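Local coordinates for protein xyloglucanase (Paenibacillus pabuli, PDB 2JEP) that hydrolyses the beta-1,4-glucan backbone of xyloglucan, a plant cell-wall polysaccharide, as a family 5 glycoside hydrolase, at residues A[116-120]-A[171-175]; A[38-42]-A[124-128]; A[219-225]-A[257-262]. All coordinates share one frame; numbering follows the deposited sequence.

Interaction 1: residues A[116-120]-A[171-175]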
loop_
_atom_site.group_PDB
_atom_site.type_symbol
_atom_site.label_atom_id
_atom_site.label_comp_id
_atom_site.label_asym_id
_atom_site.label_seq_id
_atom_site.Cartn_x
_atom_site.Cartn_y
_atom_site.Cartn_z
ATOM N N VAL A 116 13.963 -3.474 -5.446
ATOM C CA VAL A 116 13.437 -2.355 -6.227
ATOM C C VAL A 116 13.886 -2.488 -7.678
ATOM O O VAL A 116 13.088 -2.333 -8.603
ATOM C CB VAL A 116 13.871 -1.016 -5.632
ATOM C CG1 VAL A 116 13.680 0.133 -6.665
ATOM C CG2 VAL A 116 13.119 -0.743 -4.347
ATOM N N ASP A 117 15.179 -2.754 -7.885
ATOM C CA ASP A 117 15.685 -2.848 -9.241
ATOM C C ASP A 117 15.039 -3.971 -10.056
ATOM O O ASP A 117 14.880 -3.848 -11.272
ATOM C CB ASP A 117 17.199 -3.037 -9.228
ATOM C CG ASP A 117 17.967 -1.790 -8.863
ATOM O OD1 ASP A 117 17.374 -0.692 -8.895
ATOM O OD2 ASP A 117 19.203 -1.952 -8.629
ATOM N N TYR A 118 14.649 -5.077 -9.416
ATOM C CA TYR A 118 13.965 -6.136 -10.160
ATOM C C TYR A 118 12.748 -5.598 -10.888
ATOM O O TYR A 118 12.448 -6.032 -11.976
ATOM C CB TYR A 118 13.492 -7.279 -9.257
ATOM C CG TYR A 118 14.547 -8.054 -8.492
ATOM C CD1 TYR A 118 15.876 -7.996 -8.823
ATOM C CD2 TYR A 118 14.189 -8.843 -7.408
ATOM C CE1 TYR A 118 16.833 -8.703 -8.082
ATOM C CE2 TYR A 118 15.121 -9.556 -6.702
ATOM C CZ TYR A 118 16.446 -9.469 -7.022
ATOM O OH TYR A 118 17.355 -10.176 -6.266
ATOM N N ALA A 119 12.028 -4.682 -10.248
ATOM C CA ALA A 119 10.826 -4.057 -10.835
ATOM C C ALA A 119 11.176 -2.835 -11.673
ATOM O O ALA A 119 10.700 -2.682 -12.809
ATOM C CB ALA A 119 9.825 -3.669 -9.735
ATOM N N TYR A 120 12.032 -1.967 -11.138
ATOM C CA TYR A 120 12.373 -0.728 -11.838
ATOM C C TYR A 120 13.059 -1.001 -13.178
ATOM O O TYR A 120 12.784 -0.322 -14.176
ATOM C CB TYR A 120 13.244 0.124 -10.927
ATOM C CG TYR A 120 13.666 1.476 -11.449
ATOM C CD1 TYR A 120 12.874 2.582 -11.271
ATOM C CD2 TYR A 120 14.885 1.639 -12.097
ATOM C CE1 TYR A 120 13.285 3.831 -11.719
ATOM C CE2 TYR A 120 15.290 2.867 -12.570
ATOM C CZ TYR A 120 14.503 3.966 -12.360
ATOM O OH TYR A 120 14.883 5.230 -12.787
ATOM N N TYR A 171 16.857 7.617 -8.907
ATOM C CA TYR A 171 15.777 6.933 -9.607
ATOM C C TYR A 171 14.747 7.921 -10.143
ATOM O O TYR A 171 14.459 8.936 -9.511
ATOM C CB TYR A 171 15.080 5.944 -8.662
ATOM C CG TYR A 171 15.909 4.717 -8.395
ATOM C CD1 TYR A 171 17.117 4.785 -7.695
ATOM C CD2 TYR A 171 15.510 3.467 -8.860
ATOM C CE1 TYR A 171 17.891 3.663 -7.472
ATOM C CE2 TYR A 171 16.283 2.333 -8.622
ATOM C CZ TYR A 171 17.485 2.430 -7.936
ATOM O OH TYR A 171 18.299 1.350 -7.688
ATOM N N ASN A 172 14.204 7.635 -11.325
ATOM C CA ASN A 172 13.236 8.516 -11.961
ATOM C C ASN A 172 11.855 8.414 -11.311
ATOM O O ASN A 172 11.701 7.774 -10.249
ATOM C CB ASN A 172 13.248 8.348 -13.490
ATOM C CG ASN A 172 12.588 7.087 -13.981
ATOM O OD1 ASN A 172 11.833 6.436 -13.261
ATOM N ND2 ASN A 172 12.858 6.740 -15.259
ATOM N N ASP A 173 10.863 9.050 -11.927
ATOM C CA ASP A 173 9.545 9.169 -11.339
ATOM C C ASP A 173 8.765 7.860 -11.317
ATOM O O ASP A 173 7.657 7.831 -10.760
ATOM C CB ASP A 173 8.696 10.228 -12.032
ATOM C CG ASP A 173 9.086 11.653 -11.678
ATOM O OD1 ASP A 173 9.976 11.888 -10.842
ATOM O OD2 ASP A 173 8.436 12.558 -12.256
ATOM N N ARG A 174 9.302 6.790 -11.898
ATOM C CA ARG A 174 8.695 5.471 -11.722
ATOM C C ARG A 174 8.859 4.940 -10.298
ATOM O O ARG A 174 8.146 4.023 -9.920
ATOM C CB ARG A 174 9.176 4.459 -12.760
ATOM C CG ARG A 174 8.459 4.636 -14.110
ATOM C CD ARG A 174 8.747 3.508 -15.103
ATOM N NE ARG A 174 10.157 3.485 -15.509
ATOM C CZ ARG A 174 11.092 2.657 -15.041
ATOM N NH1 ARG A 174 10.801 1.774 -14.098
ATOM N NH2 ARG A 174 12.352 2.731 -15.501
ATOM N N LEU A 175 9.779 5.502 -9.508
ATOM C CA LEU A 175 9.899 5.137 -8.099
ATOM C C LEU A 175 9.174 6.175 -7.234
ATOM O O LEU A 175 9.476 7.378 -7.265
ATOM C CB LEU A 175 11.367 5.016 -7.684
ATOM C CG LEU A 175 11.581 4.627 -6.219
ATOM C CD1 LEU A 175 10.969 3.258 -5.863
ATOM C CD2 LEU A 175 13.082 4.645 -5.885
#

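Interaction 2: residues A[38-42]-A[124-128]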
loop_
_atom_site.group_PDB
_atom_site.type_symbol
_atom_site.label_atom_id
_atom_site.label_comp_id
_atom_site.label_asym_id
_atom_site.label_seq_id
_atom_site.Cartn_x
_atom_site.Cartn_y
_atom_site.Cartn_z
ATOM N N ILE A 38 -0.161 9.987 -14.569
ATOM C CA ILE A 38 0.542 8.972 -13.752
ATOM C C ILE A 38 -0.411 7.809 -13.430
ATOM O O ILE A 38 -0.031 6.645 -13.478
ATOM C CB ILE A 38 1.188 9.563 -12.494
ATOM C CG1 ILE A 38 2.076 8.478 -11.833
ATOM C CG2 ILE A 38 0.133 10.117 -11.532
ATOM C CD1 ILE A 38 3.268 8.952 -11.067
ATOM N N VAL A 39 -1.666 8.117 -13.128
ATOM C CA VAL A 39 -2.634 7.072 -12.835
ATOM C C VAL A 39 -2.782 6.124 -14.022
ATOM O O VAL A 39 -2.757 4.892 -13.867
ATOM C CB VAL A 39 -3.982 7.675 -12.409
ATOM C CG1 VAL A 39 -5.064 6.615 -12.398
ATOM C CG2 VAL A 39 -3.841 8.373 -11.044
ATOM N N SER A 40 -2.924 6.682 -15.223
ATOM C CA SER A 40 -2.988 5.874 -16.419
ATOM C C SER A 40 -1.779 4.942 -16.577
ATOM O O SER A 40 -1.936 3.740 -16.853
ATOM C CB SER A 40 -3.130 6.793 -17.636
ATOM O OG SER A 40 -4.274 7.612 -17.468
ATOM N N GLU A 41 -0.585 5.499 -16.404
ATOM C CA GLU A 41 0.632 4.739 -16.594
ATOM C C GLU A 41 0.813 3.643 -15.548
ATOM O O GLU A 41 1.414 2.620 -15.836
ATOM C CB GLU A 41 1.843 5.650 -16.631
ATOM C CG GLU A 41 1.851 6.578 -17.833
ATOM C CD GLU A 41 3.132 7.363 -17.963
ATOM O OE1 GLU A 41 4.070 7.138 -17.169
ATOM O OE2 GLU A 41 3.211 8.220 -18.873
ATOM N N MET A 42 0.318 3.876 -14.340
ATOM C CA MET A 42 0.477 2.897 -13.255
ATOM C C MET A 42 -0.400 1.651 -13.430
ATOM O O MET A 42 -0.130 0.615 -12.825
ATOM C CB MET A 42 0.189 3.560 -11.902
ATOM C CG MET A 42 1.332 4.492 -11.484
ATOM S SD MET A 42 1.052 5.278 -9.888
ATOM C CE MET A 42 1.374 3.901 -8.764
ATOM N N LEU A 124 8.634 -0.995 -14.646
ATOM C CA LEU A 124 7.436 -0.903 -13.809
ATOM C C LEU A 124 7.510 0.312 -12.892
ATOM O O LEU A 124 8.593 0.775 -12.564
ATOM C CB LEU A 124 7.329 -2.170 -12.961
ATOM C CG LEU A 124 7.183 -3.458 -13.771
ATOM C CD1 LEU A 124 7.374 -4.669 -12.880
ATOM C CD2 LEU A 124 5.831 -3.545 -14.495
ATOM N N TYR A 125 6.351 0.805 -12.466
ATOM C CA TYR A 125 6.281 1.721 -11.346
ATOM C C TYR A 125 6.512 0.902 -10.074
ATOM O O TYR A 125 6.116 -0.273 -9.997
ATOM C CB TYR A 125 4.913 2.402 -11.287
ATOM C CG TYR A 125 4.821 3.588 -12.215
ATOM C CD1 TYR A 125 4.503 3.431 -13.564
ATOM C CD2 TYR A 125 5.074 4.865 -11.756
ATOM C CE1 TYR A 125 4.470 4.528 -14.421
ATOM C CE2 TYR A 125 5.020 5.952 -12.595
ATOM C CZ TYR A 125 4.722 5.785 -13.912
ATOM O OH TYR A 125 4.670 6.916 -14.735
ATOM N N VAL A 126 7.136 1.533 -9.094
ATOM C CA VAL A 126 7.510 0.870 -7.861
ATOM C C VAL A 126 7.203 1.797 -6.704
ATOM O O VAL A 126 7.534 2.990 -6.776
ATOM C CB VAL A 126 9.016 0.539 -7.837
ATOM C CG1 VAL A 126 9.376 -0.247 -6.568
ATOM C CG2 VAL A 126 9.431 -0.226 -9.091
ATOM N N ILE A 127 6.575 1.253 -5.653
ATOM C CA ILE A 127 6.319 2.003 -4.433
ATOM C C ILE A 127 7.075 1.309 -3.298
ATOM O O ILE A 127 6.946 0.092 -3.147
ATOM C CB ILE A 127 4.815 2.010 -4.084
ATOM C CG1 ILE A 127 3.974 2.616 -5.217
ATOM C CG2 ILE A 127 4.570 2.713 -2.726
ATOM C CD1 ILE A 127 2.476 2.340 -5.095
ATOM N N ILE A 128 7.854 2.060 -2.516
ATOM C CA ILE A 128 8.484 1.540 -1.296
ATOM C C ILE A 128 7.989 2.358 -0.109
ATOM O O ILE A 128 7.764 3.561 -0.222
ATOM C CB ILE A 128 10.022 1.529 -1.335
ATOM C CG1 ILE A 128 10.608 2.918 -1.570
ATOM C CG2 ILE A 128 10.475 0.520 -2.357
ATOM C CD1 ILE A 128 12.141 2.943 -1.534
#

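Interaction 3: residues A[219-225]-A[257-262]. With EDO (1,2-ethanediol), chain D.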
loop_
_atom_site.group_PDB
_atom_site.type_symbol
_atom_site.label_atom_id
_atom_site.label_comp_id
_atom_site.label_asym_id
_atom_site.label_seq_id
_atom_site.Cartn_x
_atom_site.Cartn_y
_atom_site.Cartn_z
ATOM N N ALA A 219 11.519 16.073 -6.859
ATOM C CA ALA A 219 10.490 16.091 -7.897
ATOM C C ALA A 219 9.563 14.895 -7.926
ATOM O O ALA A 219 8.512 14.957 -8.542
ATOM C CB ALA A 219 11.150 16.250 -9.281
ATOM N N ARG A 220 9.947 13.790 -7.288
ATOM C CA ARG A 220 9.202 12.548 -7.466
ATOM C C ARG A 220 7.842 12.579 -6.767
ATOM O O ARG A 220 7.581 13.410 -5.902
ATOM C CB ARG A 220 10.020 11.347 -7.035
ATOM C CG ARG A 220 10.051 11.087 -5.563
ATOM C CD ARG A 220 10.741 9.759 -5.200
ATOM N NE ARG A 220 12.167 9.803 -5.504
ATOM C CZ ARG A 220 12.752 9.354 -6.607
ATOM N NH1 ARG A 220 12.083 8.727 -7.553
ATOM N NH2 ARG A 220 14.042 9.570 -6.774
ATOM N N TRP A 221 6.982 11.638 -7.140
ATOM C CA TRP A 221 5.716 11.471 -6.457
ATOM C C TRP A 221 5.906 10.834 -5.087
ATOM O O TRP A 221 6.665 9.872 -4.919
ATOM C CB TRP A 221 4.790 10.607 -7.301
ATOM C CG TRP A 221 4.345 11.275 -8.545
ATOM C CD1 TRP A 221 4.933 11.212 -9.784
ATOM C CD2 TRP A 221 3.205 12.114 -8.688
ATOM N NE1 TRP A 221 4.224 11.978 -10.672
ATOM C CE2 TRP A 221 3.161 12.546 -10.027
ATOM C CE3 TRP A 221 2.240 12.581 -7.804
ATOM C CZ2 TRP A 221 2.152 13.393 -10.510
ATOM C CZ3 TRP A 221 1.250 13.432 -8.287
ATOM C CH2 TRP A 221 1.223 13.822 -9.627
ATOM N N LEU A 222 5.172 11.368 -4.110
ATOM C CA LEU A 222 5.194 10.888 -2.737
ATOM C C LEU A 222 3.774 10.553 -2.310
ATOM O O LEU A 222 2.862 11.359 -2.492
ATOM C CB LEU A 222 5.736 11.980 -1.825
ATOM C CG LEU A 222 7.128 12.534 -2.171
ATOM C CD1 LEU A 222 7.522 13.632 -1.182
ATOM C CD2 LEU A 222 8.160 11.446 -2.219
ATOM N N LEU A 223 3.596 9.356 -1.751
ATOM C CA LEU A 223 2.294 8.812 -1.391
ATOM C C LEU A 223 2.140 8.861 0.133
ATOM O O LEU A 223 3.029 8.396 0.843
ATOM C CB LEU A 223 2.205 7.369 -1.890
ATOM C CG LEU A 223 0.977 6.521 -1.561
ATOM C CD1 LEU A 223 -0.265 7.153 -2.195
ATOM C CD2 LEU A 223 1.134 5.102 -2.026
ATOM N N VAL A 224 1.028 9.435 0.607
ATOM C CA VAL A 224 0.769 9.589 2.027
ATOM C C VAL A 224 -0.639 9.088 2.354
ATOM O O VAL A 224 -1.577 9.335 1.599
ATOM C CB VAL A 224 0.948 11.054 2.523
ATOM C CG1 VAL A 224 2.376 11.504 2.248
ATOM C CG2 VAL A 224 -0.061 12.018 1.897
ATOM N N PRO A 225 -0.795 8.396 3.492
ATOM C CA PRO A 225 -2.104 8.021 3.950
ATOM C C PRO A 225 -2.671 8.935 5.015
ATOM O O PRO A 225 -1.951 9.723 5.611
ATOM C CB PRO A 225 -1.829 6.656 4.584
ATOM C CG PRO A 225 -0.503 6.888 5.274
ATOM C CD PRO A 225 0.251 7.843 4.369
ATOM N N LYS A 257 0.222 19.012 -8.130
ATOM C CA LYS A 257 0.704 18.310 -6.941
ATOM C C LYS A 257 1.732 17.262 -7.335
ATOM O O LYS A 257 1.700 16.748 -8.456
ATOM C CB LYS A 257 -0.449 17.598 -6.225
ATOM C CG LYS A 257 -1.729 18.409 -6.076
ATOM C CD LYS A 257 -1.510 19.662 -5.278
ATOM C CE LYS A 257 -2.815 20.420 -5.044
ATOM N NZ LYS A 257 -3.313 21.098 -6.275
ATOM N N ARG A 258 2.638 16.948 -6.411
ATOM C CA ARG A 258 3.441 15.724 -6.543
ATOM C C ARG A 258 3.276 14.876 -5.282
ATOM O O ARG A 258 4.211 14.204 -4.807
ATOM C CB ARG A 258 4.924 16.008 -6.833
ATOM C CG ARG A 258 5.168 16.453 -8.288
ATOM C CD ARG A 258 4.895 15.329 -9.276
ATOM N NE ARG A 258 5.188 15.709 -10.655
ATOM C CZ ARG A 258 4.359 16.430 -11.417
ATOM N NH1 ARG A 258 3.160 16.829 -11.000
ATOM N NH2 ARG A 258 4.743 16.764 -12.634
ATOM N N ILE A 259 2.050 14.923 -4.756
ATOM C CA ILE A 259 1.652 14.090 -3.625
ATOM C C ILE A 259 0.419 13.304 -4.028
ATOM O O ILE A 259 -0.458 13.819 -4.715
ATOM C CB ILE A 259 1.400 14.925 -2.358
ATOM C CG1 ILE A 259 2.702 15.596 -1.920
ATOM C CG2 ILE A 259 0.833 14.048 -1.225
ATOM C CD1 ILE A 259 2.516 16.601 -0.848
ATOM N N MET A 260 0.404 12.027 -3.649
ATOM C CA MET A 260 -0.718 11.111 -3.884
ATOM C C MET A 260 -1.254 10.684 -2.518
ATOM O O MET A 260 -0.506 10.696 -1.536
ATOM C CB MET A 260 -0.254 9.835 -4.586
ATOM C CG MET A 260 0.606 10.018 -5.790
ATOM S SD MET A 260 1.194 8.431 -6.399
ATOM C CE MET A 260 1.533 8.813 -8.143
ATOM N N ILE A 261 -2.515 10.253 -2.476
ATOM C CA ILE A 261 -3.169 9.860 -1.228
ATOM C C ILE A 261 -3.464 8.363 -1.239
ATOM O O ILE A 261 -3.988 7.830 -2.210
ATOM C CB ILE A 261 -4.485 10.626 -1.012
ATOM C CG1 ILE A 261 -4.287 12.145 -1.167
ATOM C CG2 ILE A 261 -5.075 10.337 0.360
ATOM C CD1 ILE A 261 -3.235 12.763 -0.232
ATOM N N SER A 262 -3.084 7.700 -0.144
ATOM C CA SER A 262 -3.265 6.259 0.021
ATOM C C SER A 262 -4.506 5.919 0.810
ATOM O O SER A 262 -4.778 6.583 1.785
ATOM C CB SER A 262 -2.079 5.724 0.796
ATOM O OG SER A 262 -2.273 4.405 1.237
HETATM C C1 EDO D . 8.525 17.866 -13.161
HETATM O O1 EDO D . 9.437 17.083 -12.377
HETATM C C2 EDO D . 8.260 17.120 -14.470
HETATM O O2 EDO D . 7.305 16.059 -14.254
HETATM O O HOH W 1 7.980 14.998 -11.178
#

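Interaction 1: residues A[116-120]-A[171-175]
Y120, on the last turn of a TIM-barrel helix, slots its ring between Y171 and R174 of the loop leading into strand 175-178, which lies beside strand 125-128 in the barrel. Y171 brings an edge, with CD2 over the centre of one face of Y120; the rings form an edge-to-face pair with planes 59° apart. Over the opposite face, in the conformer described here, lies the guanidinium of R174, a cation-pi contact with CZ 4.3 Å from the ring centroid. In that conformer NH1 also meets a lone pair of Y120 O at 2.9 Å, gripping ring and helix end together. At the far end of the ring, the backbone N of N172 gives Y120 OH an almost straight bond of 2.9 Å. CG anti to the backbone N (chi1 -178°) carries the Y120 ring to the loop. V116 CG1 packs on Y171 CE2; beside it, Y171 OH donates to the syn side of D117 OD1 over 2.5 Å, carboxylate and ring nearly coplanar. One shell out, N172 OD1 accepts from R174 N, an Asx turn within a type I turn, R174 NH1 also bonds L124 O, and Q113 NE2 helps fix Y171 OH.

Interaction 2: residues A[38-42]-A[124-128]
Y125 points its side chain toward M42 and E41 with chi1 at -83°, CG lying beside its own backbone N, and chi2 near 84° turns the ring so that one face meets M42 CG, which in turn stands anti to its own carbonyl carbon. The contact closes the N-terminal end of the TIM barrel: helix 35-42, which precedes the first barrel strand, lies against strand 125-128 at its start, their short axes nearly perpendicular. M42 CG sits over one face of the Y125 ring, 3.8 Å from its centroid and close to the ring normal, a CH-pi contact displaced toward the rim. The chain then bends at chi3. Its SD lies obliquely to the same ring in a Met-aromatic contact, and CE goes on to touch I127 CD1 at 4.1 Å, so this one side chain meets two residues that lie two apart on the strand. I38 adds its CD1 against Y125 CE2 at 3.8 Å, approaching neither squarely over the face nor at the edge. Outside the pair, M42 also packs on I176 of strand 175-178 and I38 on W221, which places the helix across the N-terminal end of the barrel. The polar end of the tyrosine is met by E41, whose CB lies 3.6 Å from Y125 CE1 while its chain runs on extended. Its other oxygen, OE2, is held by Q37 NE2, which should help fix the carboxylate. Y125 OH donates to E41 OE1 at 2.5 Å, on the anti side and 27° out of the carboxylate plane.

Interaction 3: residues A[219-225]-A[257-262]
L222 N and R258 O open a ladder of four backbone hydrogen bonds between adjacent parallel strands of the TIM barrel, 222-225 and 259-262. It continues through M260 N to L222 O at 2.8 Å and V224 N to M260 O at 2.9 Å, and ends with S262 N on V224 O. Beyond the ladder's start, R258 curls back: NH1 donates to the carbonyl O of its neighbour K257, NE donates to a water, which in turn donates to A219 O at 2.7 Å, and NH2 reaches O2 of an ethanediol at 3.1 Å. A bend at chi2 (-67°) brings this arginine obliquely over the indole of W221, with guanidinium and ring planes only 12° apart. Its CD makes the CH-pi contact, 3.6 Å from the centroid of the six-membered ring. M260 CE sits over the opposite face, toward the rim, 3.5 Å above the plane, and M260 CG meets W221 CE3. Further along the same side of the sheet, L223 CD1 packs on M260 CB and S262 CB. On the other side V224 CG2 fits between I259 CG2 and I261 CD1, while L222 packs against helix 193-211. Aliphatic groups thus hold the indole on both faces, while K257 O, Q256 OE1, a water and the ethanediol meet the guanidinium; the diol, probably from the crystallisation liquor, need not reflect a biological ligand.

In the fold
Strands 125-128, 175-178, 222-225 and 259-265 follow one another round the barrel and frame all three contacts: interaction 1 joins a helix end to a loop, interaction 2 sets a helix against a strand, and interaction 3 pairs two strands. Interactions 1 and 2 abut where R174 O meets V126 N at 2.8 Å. R220 ties interaction 1 to interaction 3, its NH2 2.8 Å from Y171 O. Interactions 2 and 3, with centres about 11 Å apart, meet where M42 SD is 4.0 Å from M260 CE. In family 5 TIM barrels the active site lies at the C-terminal strand ends, so interaction 2 and the W221 end of interaction 3 probably lie opposite it. A bound calcium ion is about 12 Å from the S262 side chain.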